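Local coordinates for protein beta-L-arabinobiosidase (Bacteroides thetaiotaomicron, PDB 5MQR) that probably hydrolyses terminal arabinose linkages in plant pectin, as a multidomain gut-bacterial glycoside hydrolase with a sialidase-like beta propeller, at residues N266-P271 against L343-L348; G273-L278 against H292-P297; L621-F626 against W653-I658; T780-W785 against G828-L833; N789-K792 against Y796-G799. All coordinates share one frame; numbering follows the deposited sequence.

In the fold
The five contacts sample three regions of one long chain. Interactions 1 and 2 touch each other, their centres 13 Å apart, because strands 266-269 and 275-278 are neighbours in a single propeller blade; the side chain of Tyr-268 in interaction 1 is about 13 Å from a bound calcium ion. Interactions 4 and 5, with centres 14 Å apart, meet inside the helical glycosidase domain, where Tyr-782 and Trp-785 pack on Tyr-796 and Gln-798. The side chain of Gln-798 is about 10 Å from a bound buffer molecule, HEPES. Between these regions lies interaction 3, its centre 35 Å from that of interaction 1 and 37 Å from that of interaction 4.

Interaction 1: residues N266-P271 against L343-L348; sequences NCYTLP and LEYTTL
Tyr-268 and Tyr-345 approach from opposite directions and meet through their hydroxyl groups, a contact in the beta-propeller region that joins an edge strand of one four-stranded blade, 266-269, to the segment 343-348, which links strands 334-339 and 349-350 of the next blade. Tyr-345 OH donates to Tyr-268 OH across 2.7 Å. The two rings are not used alike: Tyr-268 OH lies at the edge of the Tyr-345 ring and in its plane, whereas Tyr-345 OH reaches the other ring obliquely. With CG placed between the backbone N and the carbonyl carbon (chi1 56°), Tyr-268 sends its ring out from the strand toward segment 343-348. Its hydroxyl is also hydrogen-bonded to the carbonyl oxygen of Gly-342, so one buried oxygen ties together a tyrosine and a backbone group. With a phenylalanine at Tyr-268, the hydroxyl of Tyr-345 would probably lose its acceptor and the Gly-342 carbonyl its partner. Tyr-345 also packs on strands 321-325 and 334-339 of the neighbouring blade, while its backbone pairs with the N-terminal strand 29-30. Beside this polar bridge runs an apolar one. The side chains of Leu-270 and Leu-343 cross at about a right angle, and Leu-343 CD2 lies 4.1 Å from both Leu-270 CD1 and Leu-270 CD2.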
# COMPACT_ATOMS: atom_id res chain seq x y z
N ASN A 266 -4.61 9.52 28.09
CA ASN A 266 -4.57 10.23 26.82
C ASN A 266 -5.81 9.85 26.06
O ASN A 266 -6.44 8.85 26.37
CB ASN A 266 -3.30 9.96 26.01
CG ASN A 266 -3.04 8.49 25.73
OD1 ASN A 266 -3.03 8.07 24.57
ND2 ASN A 266 -2.80 7.71 26.78
N CYS A 267 -6.17 10.67 25.07
CA CYS A 267 -7.40 10.49 24.35
C CYS A 267 -7.32 10.99 22.94
O CYS A 267 -6.41 11.75 22.58
CB CYS A 267 -8.55 11.23 25.06
SG CYS A 267 -8.47 13.05 25.07
N TYR A 268 -8.30 10.57 22.15
CA TYR A 268 -8.45 11.09 20.81
C TYR A 268 -9.90 11.05 20.38
O TYR A 268 -10.70 10.36 21.00
CB TYR A 268 -7.57 10.33 19.82
CG TYR A 268 -7.74 8.82 19.75
CD1 TYR A 268 -8.83 8.23 19.09
CD2 TYR A 268 -6.78 7.98 20.28
CE1 TYR A 268 -8.95 6.85 19.00
CE2 TYR A 268 -6.88 6.60 20.19
CZ TYR A 268 -7.96 6.03 19.55
OH TYR A 268 -8.03 4.66 19.44
N THR A 269 -10.20 11.77 19.31
CA THR A 269 -11.55 11.94 18.81
C THR A 269 -11.81 10.94 17.69
O THR A 269 -11.08 10.89 16.71
CB THR A 269 -11.78 13.39 18.34
OG1 THR A 269 -11.56 14.29 19.44
CG2 THR A 269 -13.22 13.57 17.83
N LEU A 270 -12.84 10.13 17.86
CA LEU A 270 -13.24 9.12 16.87
C LEU A 270 -13.95 9.79 15.67
O LEU A 270 -14.31 10.95 15.75
CB LEU A 270 -14.19 8.11 17.54
CG LEU A 270 -13.65 7.27 18.69
CD1 LEU A 270 -14.79 6.50 19.34
CD2 LEU A 270 -12.56 6.34 18.18
N PRO A 271 -14.14 9.06 14.56
CA PRO A 271 -14.79 9.73 13.41
C PRO A 271 -16.19 10.27 13.68
O PRO A 271 -16.56 11.24 13.04
CB PRO A 271 -14.81 8.64 12.33
CG PRO A 271 -13.65 7.76 12.70
CD PRO A 271 -13.63 7.73 14.20
N LEU A 343 -11.02 2.30 16.82
CA LEU A 343 -11.49 1.30 17.77
C LEU A 343 -10.80 -0.03 17.56
O LEU A 343 -10.17 -0.52 18.47
CB LEU A 343 -13.00 1.16 17.69
CG LEU A 343 -13.77 2.36 18.25
CD1 LEU A 343 -15.27 2.10 18.11
CD2 LEU A 343 -13.43 2.67 19.71
N GLU A 344 -10.91 -0.61 16.37
CA GLU A 344 -10.24 -1.88 16.06
C GLU A 344 -8.83 -1.68 15.53
O GLU A 344 -8.64 -1.07 14.50
CB GLU A 344 -11.03 -2.67 15.02
CG GLU A 344 -10.47 -4.08 14.72
CD GLU A 344 -11.22 -4.80 13.62
OE1 GLU A 344 -12.16 -4.23 13.03
OE2 GLU A 344 -10.86 -5.95 13.29
N TYR A 345 -7.85 -2.25 16.22
CA TYR A 345 -6.47 -2.20 15.79
C TYR A 345 -6.11 -3.56 15.27
O TYR A 345 -6.47 -4.56 15.87
CB TYR A 345 -5.56 -1.78 16.94
CG TYR A 345 -5.65 -0.30 17.20
CD1 TYR A 345 -6.68 0.23 17.96
CD2 TYR A 345 -4.72 0.59 16.67
CE1 TYR A 345 -6.78 1.58 18.19
CE2 TYR A 345 -4.81 1.95 16.89
CZ TYR A 345 -5.84 2.44 17.67
OH TYR A 345 -5.94 3.80 17.91
N THR A 346 -5.43 -3.58 14.13
CA THR A 346 -5.25 -4.81 13.37
C THR A 346 -3.82 -5.18 13.04
O THR A 346 -3.60 -6.25 12.53
CB THR A 346 -6.03 -4.73 12.03
OG1 THR A 346 -5.52 -3.65 11.25
CG2 THR A 346 -7.50 -4.46 12.29
N THR A 347 -2.85 -4.30 13.31
CA THR A 347 -1.44 -4.54 12.97
C THR A 347 -0.53 -4.37 14.20
O THR A 347 -0.92 -3.76 15.21
CB THR A 347 -0.95 -3.54 11.88
OG1 THR A 347 -0.95 -2.19 12.40
CG2 THR A 347 -1.84 -3.60 10.63
N LEU A 348 0.68 -4.90 14.08
CA LEU A 348 1.72 -4.73 15.09
C LEU A 348 3.08 -4.77 14.42
O LEU A 348 3.46 -5.77 13.85
CB LEU A 348 1.63 -5.82 16.15
CG LEU A 348 2.62 -5.67 17.31
CD1 LEU A 348 2.29 -4.42 18.11
CD2 LEU A 348 2.60 -6.91 18.18

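Interaction 2: residues G273-L278 against H292-P297; sequences GRIASL and HTWAEP
The Asp box of a propeller blade supplies this contact: its closing tryptophan, Trp-294, reaches from the loop between strands 283-287 and 299-300 to Ile-275 and Ser-277 on strand 275-278. The six-membered end of the indole does the touching. Trp-294 CZ3 lies 3.4 Å from Ser-277 OG and 3.5 Å from Ser-277 CB, and Trp-294 CH2 lies 3.9 Å from Ile-275 CG2. That methyl is the branch of Ile-275 set opposite the backbone N, while CG1 takes the place beside it (chi1 -64°). As in other sialidase-type propellers, the box folds the turn after the third strand of the blade and is braced from within: Thr-293 OG1 bonds to Asp-289, Thr-293 O to Ser-287 OG, and Trp-294 NE1 weakly to Gly-291 O. Beyond the two segments, the indole also meets the ring of Phe-265, the planes standing about 80° apart. Ser-277 OG, pressed against the indole, has a weak bond from Ser-285 N on the adjoining strand.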
# COMPACT_ATOMS: atom_id res chain seq x y z
N GLY A 273 -17.07 11.77 16.50
CA GLY A 273 -16.98 12.83 17.51
C GLY A 273 -16.96 12.37 18.95
O GLY A 273 -16.78 13.20 19.84
N ARG A 274 -17.14 11.09 19.23
CA ARG A 274 -16.92 10.58 20.59
C ARG A 274 -15.42 10.57 20.89
O ARG A 274 -14.59 10.58 19.97
CB ARG A 274 -17.50 9.19 20.77
CG ARG A 274 -19.02 9.14 20.62
CD ARG A 274 -19.55 7.73 20.85
NE ARG A 274 -19.06 6.76 19.87
CZ ARG A 274 -19.08 5.43 20.02
NH1 ARG A 274 -19.58 4.87 21.13
NH2 ARG A 274 -18.60 4.66 19.06
N ILE A 275 -15.09 10.57 22.17
CA ILE A 275 -13.69 10.57 22.59
C ILE A 275 -13.32 9.22 23.24
O ILE A 275 -13.99 8.77 24.16
CB ILE A 275 -13.41 11.76 23.54
CG1 ILE A 275 -13.62 13.10 22.77
CG2 ILE A 275 -12.01 11.66 24.13
CD1 ILE A 275 -13.68 14.32 23.64
N ALA A 276 -12.26 8.60 22.72
CA ALA A 276 -11.74 7.35 23.25
C ALA A 276 -10.53 7.66 24.13
O ALA A 276 -9.69 8.44 23.72
CB ALA A 276 -11.32 6.42 22.12
N SER A 277 -10.46 7.02 25.30
CA SER A 277 -9.36 7.20 26.24
C SER A 277 -8.52 5.95 26.41
O SER A 277 -9.00 4.82 26.22
CB SER A 277 -9.90 7.62 27.62
OG SER A 277 -10.72 6.62 28.20
N LEU A 278 -7.28 6.18 26.81
CA LEU A 278 -6.32 5.14 27.15
C LEU A 278 -5.57 5.57 28.42
O LEU A 278 -5.32 6.77 28.66
CB LEU A 278 -5.31 4.90 26.02
CG LEU A 278 -5.89 4.22 24.78
CD1 LEU A 278 -5.01 4.41 23.55
CD2 LEU A 278 -6.13 2.73 25.01
N HIS A 292 -16.52 14.88 30.23
CA HIS A 292 -17.06 15.07 31.59
C HIS A 292 -17.47 13.73 32.24
O HIS A 292 -17.35 13.60 33.47
CB HIS A 292 -18.28 16.03 31.59
CG HIS A 292 -17.95 17.44 31.19
ND1 HIS A 292 -17.34 18.33 32.05
CD2 HIS A 292 -18.14 18.10 30.03
CE1 HIS A 292 -17.18 19.49 31.43
NE2 HIS A 292 -17.66 19.37 30.20
N THR A 293 -17.97 12.77 31.44
CA THR A 293 -18.36 11.44 31.94
C THR A 293 -17.86 10.33 31.00
O THR A 293 -17.73 10.53 29.79
CB THR A 293 -19.88 11.26 32.15
OG1 THR A 293 -20.53 11.30 30.88
CG2 THR A 293 -20.46 12.33 33.07
N TRP A 294 -17.58 9.17 31.60
CA TRP A 294 -16.87 8.08 30.93
C TRP A 294 -17.60 6.77 31.14
O TRP A 294 -18.17 6.54 32.20
CB TRP A 294 -15.45 7.99 31.47
CG TRP A 294 -14.64 9.21 31.06
CD1 TRP A 294 -14.46 10.36 31.79
CD2 TRP A 294 -13.94 9.41 29.84
NE1 TRP A 294 -13.69 11.25 31.09
CE2 TRP A 294 -13.36 10.69 29.88
CE3 TRP A 294 -13.75 8.63 28.69
CZ2 TRP A 294 -12.60 11.21 28.85
CZ3 TRP A 294 -13.00 9.15 27.66
CH2 TRP A 294 -12.42 10.43 27.76
N ALA A 295 -17.60 5.93 30.11
CA ALA A 295 -18.32 4.67 30.18
C ALA A 295 -17.61 3.72 31.15
O ALA A 295 -16.39 3.61 31.15
CB ALA A 295 -18.45 4.03 28.80
N GLU A 296 -18.42 3.10 32.01
CA GLU A 296 -18.05 2.02 32.92
C GLU A 296 -18.58 0.68 32.33
O GLU A 296 -19.49 0.68 31.48
CB GLU A 296 -18.64 2.26 34.31
CG GLU A 296 -18.20 3.58 34.97
CD GLU A 296 -16.77 3.59 35.54
OE1 GLU A 296 -16.05 2.57 35.38
OE2 GLU A 296 -16.35 4.60 36.18
N PRO A 297 -17.98 -0.46 32.70
CA PRO A 297 -16.75 -0.55 33.51
C PRO A 297 -15.50 -0.22 32.66
O PRO A 297 -15.52 -0.42 31.45
CB PRO A 297 -16.75 -2.03 33.94
CG PRO A 297 -17.43 -2.74 32.76
CD PRO A 297 -18.21 -1.72 31.96

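Interaction 3: residues L621-F626 against W653-I658; sequences LKYADF and WMEENI
The ring of Tyr-623 receives Glu-655 over one face, with Glu-655 CB 3.8 Å from the ring centroid and 22° off its normal, a CH-pi contact displaced toward the rim. Met-654, modelled as selenomethionine, reaches the ring obliquely, its CB 3.9 Å from Tyr-623 OH. Within helix 647-657 the indole of Trp-653 has Asn-657 ND2 over one face and Met-654 CG at its edge; that same ND2 donates to Trp-653 O at 3.0 Å. Having CG anti to the backbone N (chi1 -173°) and an extended chain beyond it, Glu-655 crosses the tyrosine at a slant, bringing Glu-655 CG within 3.6 Å of Tyr-623 CG, and its carboxylate plane is inclined 26° to the ring. The contact seats the loop preceding helix 627-636 against the last turns of helix 647-657. Tyr-623 OH is hydrogen-bonded to Ser-651 OG, one turn earlier in helix 647-657. The chemistry is therefore divided: methylene carbons meet the aromatic face by dispersion and CH-pi attraction, while the buried phenol is satisfied by a serine of the same helix.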
# COMPACT_ATOMS: atom_id res chain seq x y z
N LEU A 621 0.35 -7.03 -4.72
CA LEU A 621 -0.14 -8.41 -4.73
C LEU A 621 0.97 -9.40 -5.05
O LEU A 621 1.90 -9.09 -5.81
CB LEU A 621 -1.28 -8.56 -5.74
CG LEU A 621 -2.46 -7.59 -5.56
CD1 LEU A 621 -3.54 -7.85 -6.61
CD2 LEU A 621 -3.05 -7.65 -4.15
N LYS A 622 0.85 -10.61 -4.49
CA LYS A 622 1.78 -11.69 -4.74
C LYS A 622 1.04 -12.94 -5.18
O LYS A 622 -0.03 -13.28 -4.66
CB LYS A 622 2.60 -11.97 -3.47
CG LYS A 622 3.49 -10.79 -3.00
CD LYS A 622 4.63 -10.50 -3.99
CE LYS A 622 4.96 -9.00 -4.12
NZ LYS A 622 6.13 -8.80 -5.06
N TYR A 623 1.62 -13.62 -6.17
CA TYR A 623 0.98 -14.77 -6.76
C TYR A 623 0.71 -15.85 -5.73
O TYR A 623 -0.34 -16.49 -5.79
CB TYR A 623 1.77 -15.33 -7.96
CG TYR A 623 1.03 -16.50 -8.56
CD1 TYR A 623 -0.12 -16.28 -9.30
CD2 TYR A 623 1.40 -17.83 -8.28
CE1 TYR A 623 -0.87 -17.35 -9.78
CE2 TYR A 623 0.66 -18.90 -8.79
CZ TYR A 623 -0.48 -18.64 -9.54
OH TYR A 623 -1.28 -19.64 -10.03
N ALA A 624 1.59 -16.04 -4.75
CA ALA A 624 1.34 -17.03 -3.66
C ALA A 624 -0.00 -16.87 -2.96
O ALA A 624 -0.59 -17.87 -2.52
CB ALA A 624 2.47 -17.03 -2.61
N ASP A 625 -0.53 -15.66 -2.88
CA ASP A 625 -1.87 -15.50 -2.30
C ASP A 625 -3.04 -15.88 -3.22
O ASP A 625 -4.17 -15.92 -2.75
CB ASP A 625 -2.05 -14.10 -1.76
CG ASP A 625 -1.02 -13.76 -0.73
OD1 ASP A 625 -0.75 -14.61 0.14
OD2 ASP A 625 -0.48 -12.66 -0.79
N PHE A 626 -2.76 -16.14 -4.50
CA PHE A 626 -3.78 -16.51 -5.48
C PHE A 626 -3.61 -17.89 -6.13
O PHE A 626 -4.50 -18.35 -6.88
CB PHE A 626 -3.91 -15.41 -6.53
CG PHE A 626 -4.15 -14.07 -5.92
CD1 PHE A 626 -5.43 -13.69 -5.52
CD2 PHE A 626 -3.08 -13.22 -5.65
CE1 PHE A 626 -5.63 -12.49 -4.88
CE2 PHE A 626 -3.29 -12.01 -5.01
CZ PHE A 626 -4.57 -11.65 -4.64
N TRP A 653 2.79 -21.14 -15.17
CA TRP A 653 2.52 -20.30 -16.32
C TRP A 653 1.75 -19.03 -15.91
O TRP A 653 2.09 -17.95 -16.37
CB TRP A 653 1.77 -21.08 -17.40
CG TRP A 653 1.42 -20.27 -18.63
CD1 TRP A 653 2.16 -20.16 -19.79
CD2 TRP A 653 0.27 -19.45 -18.82
NE1 TRP A 653 1.51 -19.33 -20.68
CE2 TRP A 653 0.36 -18.88 -20.10
CE3 TRP A 653 -0.83 -19.15 -18.02
CZ2 TRP A 653 -0.61 -18.03 -20.60
CZ3 TRP A 653 -1.80 -18.31 -18.52
CH2 TRP A 653 -1.68 -17.76 -19.80
N MSE A 654 0.74 -19.17 -15.06
CA MSE A 654 -0.04 -17.99 -14.62
C MSE A 654 0.85 -17.02 -13.88
O MSE A 654 0.82 -15.82 -14.16
CB MSE A 654 -1.25 -18.39 -13.75
CG MSE A 654 -2.38 -18.96 -14.60
SE MSE A 654 -3.62 -20.05 -13.54
CE MSE A 654 -4.55 -18.55 -12.69
N GLU A 655 1.65 -17.52 -12.95
CA GLU A 655 2.56 -16.68 -12.19
C GLU A 655 3.49 -15.85 -13.09
O GLU A 655 3.74 -14.69 -12.80
CB GLU A 655 3.36 -17.53 -11.19
CG GLU A 655 4.20 -16.69 -10.25
CD GLU A 655 5.03 -17.48 -9.23
OE1 GLU A 655 5.24 -18.71 -9.35
OE2 GLU A 655 5.51 -16.82 -8.30
N GLU A 656 3.97 -16.43 -14.19
CA GLU A 656 4.81 -15.73 -15.19
C GLU A 656 4.05 -14.72 -16.04
O GLU A 656 4.63 -13.75 -16.47
CB GLU A 656 5.47 -16.73 -16.18
CG GLU A 656 6.71 -17.42 -15.66
CD GLU A 656 7.08 -18.73 -16.38
OE1 GLU A 656 6.63 -18.96 -17.54
OE2 GLU A 656 7.83 -19.55 -15.77
N ASN A 657 2.77 -14.98 -16.31
CA ASN A 657 2.05 -14.25 -17.35
C ASN A 657 0.92 -13.35 -16.93
O ASN A 657 0.66 -12.40 -17.64
CB ASN A 657 1.56 -15.24 -18.39
CG ASN A 657 2.68 -15.71 -19.25
OD1 ASN A 657 3.11 -14.99 -20.15
ND2 ASN A 657 3.23 -16.89 -18.94
N ILE A 658 0.24 -13.61 -15.82
CA ILE A 658 -0.98 -12.87 -15.57
C ILE A 658 -0.83 -11.63 -14.71
O ILE A 658 -0.11 -11.66 -13.70
CB ILE A 658 -2.14 -13.75 -15.10
CG1 ILE A 658 -1.93 -14.37 -13.73
CG2 ILE A 658 -2.40 -14.84 -16.13
CD1 ILE A 658 -3.25 -14.76 -13.10

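Interaction 4: residues T780-W785 against G828-L833; sequences TEYQRW and GNAKAL
Tyr-782 reaches from helix 768-788 to Asn-829, Ala-830 and Leu-833 of helix 820-839. A chi1 of -172°, with CG pointing away from the backbone N, carries the ring across to the second helix. Asn-829 CB comes to the ring edge, 3.7 Å from Tyr-782 CD2, and Ala-830 CB lies 3.6 Å from Tyr-782 OH. Nearer the backbone, Leu-833 CD1 packs 3.9 Å from Tyr-782 CB. The Asn-829 amide is turned 78° from the ring, and its polar atoms serve the loop and helix beyond, ND2 bonding to Ser-752 O and OD1 to Asp-756 N. The local axes approach to 11.0 Å at 145° between their directions, roughly antiparallel, in keeping with the alpha-helical barrel of six-hairpin glycosidases. Cutting Tyr-782 back to an alanine would probably open a gap beside Ala-830 and Leu-833. Between the two segments the cohesion is thus essentially dispersion, with the asparagine contributing its methylene carbon while its amide is satisfied elsewhere.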
# COMPACT_ATOMS: atom_id res chain seq x y z
N THR A 780 -3.22 -6.82 -46.80
CA THR A 780 -3.63 -7.95 -47.63
C THR A 780 -4.97 -8.52 -47.13
O THR A 780 -5.87 -8.77 -47.93
CB THR A 780 -2.55 -9.06 -47.67
OG1 THR A 780 -1.33 -8.51 -48.16
CG2 THR A 780 -3.01 -10.28 -48.56
N GLU A 781 -5.10 -8.71 -45.82
CA GLU A 781 -6.38 -9.17 -45.25
C GLU A 781 -7.53 -8.21 -45.60
O GLU A 781 -8.59 -8.65 -46.10
CB GLU A 781 -6.27 -9.34 -43.74
CG GLU A 781 -7.56 -9.80 -43.07
CD GLU A 781 -7.42 -9.96 -41.57
OE1 GLU A 781 -6.52 -9.33 -40.96
OE2 GLU A 781 -8.24 -10.71 -41.00
N TYR A 782 -7.33 -6.91 -45.32
CA TYR A 782 -8.35 -5.89 -45.55
C TYR A 782 -8.82 -5.90 -47.01
O TYR A 782 -10.02 -5.97 -47.29
CB TYR A 782 -7.83 -4.50 -45.17
CG TYR A 782 -8.91 -3.46 -45.20
CD1 TYR A 782 -9.36 -2.92 -46.41
CD2 TYR A 782 -9.51 -3.02 -44.02
CE1 TYR A 782 -10.38 -1.99 -46.42
CE2 TYR A 782 -10.52 -2.07 -44.04
CZ TYR A 782 -10.95 -1.56 -45.23
OH TYR A 782 -11.96 -0.63 -45.24
N GLN A 783 -7.86 -5.85 -47.93
CA GLN A 783 -8.16 -5.77 -49.36
C GLN A 783 -8.95 -7.00 -49.87
O GLN A 783 -9.78 -6.85 -50.77
CB GLN A 783 -6.88 -5.53 -50.18
CG GLN A 783 -6.31 -4.12 -50.03
CD GLN A 783 -4.97 -3.94 -50.75
OE1 GLN A 783 -4.89 -4.05 -51.98
NE2 GLN A 783 -3.92 -3.65 -50.00
N ARG A 784 -8.72 -8.17 -49.26
CA ARG A 784 -9.44 -9.38 -49.63
C ARG A 784 -10.91 -9.21 -49.29
O ARG A 784 -11.77 -9.40 -50.15
CB ARG A 784 -8.84 -10.64 -48.97
CG ARG A 784 -9.62 -11.91 -49.29
CD ARG A 784 -9.01 -13.18 -48.71
NE ARG A 784 -8.57 -13.08 -47.32
CZ ARG A 784 -9.37 -12.99 -46.25
NH1 ARG A 784 -10.70 -12.95 -46.37
NH2 ARG A 784 -8.84 -12.92 -45.04
N TRP A 785 -11.20 -8.82 -48.05
CA TRP A 785 -12.59 -8.55 -47.65
C TRP A 785 -13.26 -7.49 -48.52
O TRP A 785 -14.41 -7.65 -48.93
CB TRP A 785 -12.69 -8.17 -46.16
CG TRP A 785 -12.48 -9.34 -45.25
CD1 TRP A 785 -11.49 -9.50 -44.31
CD2 TRP A 785 -13.27 -10.52 -45.18
NE1 TRP A 785 -11.62 -10.72 -43.67
CE2 TRP A 785 -12.72 -11.36 -44.18
CE3 TRP A 785 -14.42 -10.95 -45.87
CZ2 TRP A 785 -13.25 -12.60 -43.85
CZ3 TRP A 785 -14.96 -12.22 -45.55
CH2 TRP A 785 -14.37 -13.02 -44.54
N GLY A 828 -13.47 -0.29 -38.16
CA GLY A 828 -12.41 -0.47 -37.18
C GLY A 828 -11.06 -0.82 -37.78
O GLY A 828 -10.03 -0.25 -37.37
N ASN A 829 -11.05 -1.73 -38.75
CA ASN A 829 -9.79 -2.16 -39.40
C ASN A 829 -9.18 -1.04 -40.20
O ASN A 829 -7.97 -0.80 -40.14
CB ASN A 829 -10.00 -3.36 -40.32
CG ASN A 829 -10.36 -4.62 -39.57
OD1 ASN A 829 -9.97 -4.82 -38.42
ND2 ASN A 829 -11.11 -5.49 -40.24
N ALA A 830 -10.04 -0.34 -40.94
CA ALA A 830 -9.64 0.84 -41.70
C ALA A 830 -9.07 1.91 -40.78
O ALA A 830 -7.99 2.43 -41.05
CB ALA A 830 -10.82 1.39 -42.49
N LYS A 831 -9.75 2.22 -39.69
CA LYS A 831 -9.29 3.24 -38.77
C LYS A 831 -7.92 2.85 -38.20
O LYS A 831 -7.02 3.67 -38.11
CB LYS A 831 -10.27 3.45 -37.62
CG LYS A 831 -10.39 4.89 -37.14
CD LYS A 831 -10.56 5.05 -35.64
CE LYS A 831 -11.63 4.15 -35.00
NZ LYS A 831 -11.51 4.27 -33.52
N ALA A 832 -7.79 1.58 -37.83
CA ALA A 832 -6.56 1.07 -37.22
C ALA A 832 -5.41 1.08 -38.22
O ALA A 832 -4.30 1.44 -37.86
CB ALA A 832 -6.77 -0.33 -36.67
N LEU A 833 -5.69 0.70 -39.47
CA LEU A 833 -4.66 0.72 -40.49
C LEU A 833 -4.23 2.15 -40.84
O LEU A 833 -3.08 2.35 -41.15
CB LEU A 833 -5.10 -0.05 -41.75
CG LEU A 833 -4.92 -1.57 -41.65
CD1 LEU A 833 -5.79 -2.30 -42.65
CD2 LEU A 833 -3.46 -1.97 -41.87

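Interaction 5: residues N789-K792 against Y796-G799; sequences NRLK and YWQG
This is a local hairpin-like closure: just after helix 768-788 the chain turns back, and Asn-789, Arg-790 and Leu-791 meet Tyr-796 and Trp-797 across a short loop of the glycosidase domain. A single backbone bridge pairs Arg-790 with Tyr-796, marked by Trp-797 N donating to Asn-789 O at 2.8 Å with an N-H...O angle of 162°. That carbonyl oxygen also receives a CA-H...O contact from Tyr-796 CA at 3.2 Å. Arg-790 CG sits above the middle of the Tyr-796 ring, 3.7 Å from its centroid, while Asn-789 CA lies over the five-membered ring of Trp-797, 4.0 Å from that centroid. The Asn-789 amide stacks on the indole, their planes 28° apart. A chi1 of 61° turns the Trp-797 indole back over the first segment, where Leu-791 CD2 comes 3.7 Å from Trp-797 CD1. In the plane of the indole, a water accepts from Trp-797 NE1 at 3.0 Å and lies 2.7 Å from Arg-790 O, to which it can donate. Tyr-796 also packs on Tyr-782 and Met-826, which fastens the turn to both flanking helices, 768-788 and 820-839, an arrangement consistent with the helix-connecting loops of an (alpha/alpha) barrel.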
# COMPACT_ATOMS: atom_id res chain seq x y z
N ASN A 789 -16.54 -8.78 -50.47
CA ASN A 789 -17.70 -8.65 -49.59
C ASN A 789 -18.43 -7.29 -49.52
O ASN A 789 -19.08 -6.98 -48.52
CB ASN A 789 -17.32 -9.14 -48.19
CG ASN A 789 -17.58 -10.61 -48.01
OD1 ASN A 789 -18.55 -11.01 -47.38
ND2 ASN A 789 -16.72 -11.44 -48.58
N ARG A 790 -18.38 -6.52 -50.60
CA ARG A 790 -19.14 -5.27 -50.68
C ARG A 790 -20.27 -5.32 -51.69
O ARG A 790 -20.12 -5.85 -52.79
CB ARG A 790 -18.26 -4.12 -51.08
CG ARG A 790 -17.40 -3.61 -49.97
CD ARG A 790 -16.09 -3.17 -50.55
NE ARG A 790 -16.05 -1.76 -50.81
CZ ARG A 790 -15.37 -1.17 -51.78
NH1 ARG A 790 -14.67 -1.85 -52.68
NH2 ARG A 790 -15.40 0.15 -51.85
N LEU A 791 -21.38 -4.70 -51.31
CA LEU A 791 -22.48 -4.41 -52.20
C LEU A 791 -22.09 -3.22 -53.09
O LEU A 791 -21.14 -2.49 -52.78
CB LEU A 791 -23.74 -4.09 -51.39
CG LEU A 791 -24.21 -5.19 -50.43
CD1 LEU A 791 -25.36 -4.65 -49.56
CD2 LEU A 791 -24.62 -6.47 -51.17
N LYS A 792 -22.83 -3.02 -54.19
CA LYS A 792 -22.61 -1.90 -55.11
C LYS A 792 -22.69 -0.53 -54.43
O LYS A 792 -21.96 0.37 -54.82
CB LYS A 792 -23.61 -1.94 -56.28
CG LYS A 792 -23.41 -3.11 -57.25
CD LYS A 792 -24.46 -3.14 -58.38
CE LYS A 792 -24.67 -4.56 -58.92
NZ LYS A 792 -25.51 -4.60 -60.16
N TYR A 796 -20.61 -3.32 -46.65
CA TYR A 796 -20.20 -4.72 -46.61
C TYR A 796 -21.44 -5.60 -46.37
O TYR A 796 -22.41 -5.17 -45.74
CB TYR A 796 -19.09 -4.97 -45.55
CG TYR A 796 -17.69 -4.49 -46.00
CD1 TYR A 796 -17.34 -3.15 -45.92
CD2 TYR A 796 -16.75 -5.37 -46.52
CE1 TYR A 796 -16.09 -2.70 -46.34
CE2 TYR A 796 -15.51 -4.94 -46.94
CZ TYR A 796 -15.17 -3.60 -46.85
OH TYR A 796 -13.94 -3.13 -47.28
N TRP A 797 -21.41 -6.80 -46.93
CA TRP A 797 -22.37 -7.83 -46.61
C TRP A 797 -21.65 -8.97 -45.97
O TRP A 797 -20.46 -9.17 -46.19
CB TRP A 797 -23.12 -8.36 -47.84
CG TRP A 797 -22.27 -9.00 -48.88
CD1 TRP A 797 -21.73 -8.39 -49.98
CD2 TRP A 797 -21.84 -10.37 -48.94
NE1 TRP A 797 -21.01 -9.30 -50.72
CE2 TRP A 797 -21.06 -10.52 -50.11
CE3 TRP A 797 -22.05 -11.49 -48.12
CZ2 TRP A 797 -20.48 -11.75 -50.48
CZ3 TRP A 797 -21.46 -12.72 -48.48
CH2 TRP A 797 -20.69 -12.83 -49.65
N GLN A 798 -22.38 -9.73 -45.17
CA GLN A 798 -21.91 -11.03 -44.72
C GLN A 798 -23.09 -11.91 -44.41
O GLN A 798 -24.07 -11.44 -43.84
CB GLN A 798 -21.06 -10.89 -43.48
CG GLN A 798 -20.38 -12.18 -43.05
CD GLN A 798 -19.33 -12.68 -44.01
OE1 GLN A 798 -19.63 -13.09 -45.13
NE2 GLN A 798 -18.08 -12.69 -43.57
N GLY A 799 -22.98 -13.18 -44.77
CA GLY A 799 -23.93 -14.19 -44.27
C GLY A 799 -23.80 -14.34 -42.77
O GLY A 799 -22.69 -14.28 -42.23
O HOH W 1 -19.37 -8.42 -53.09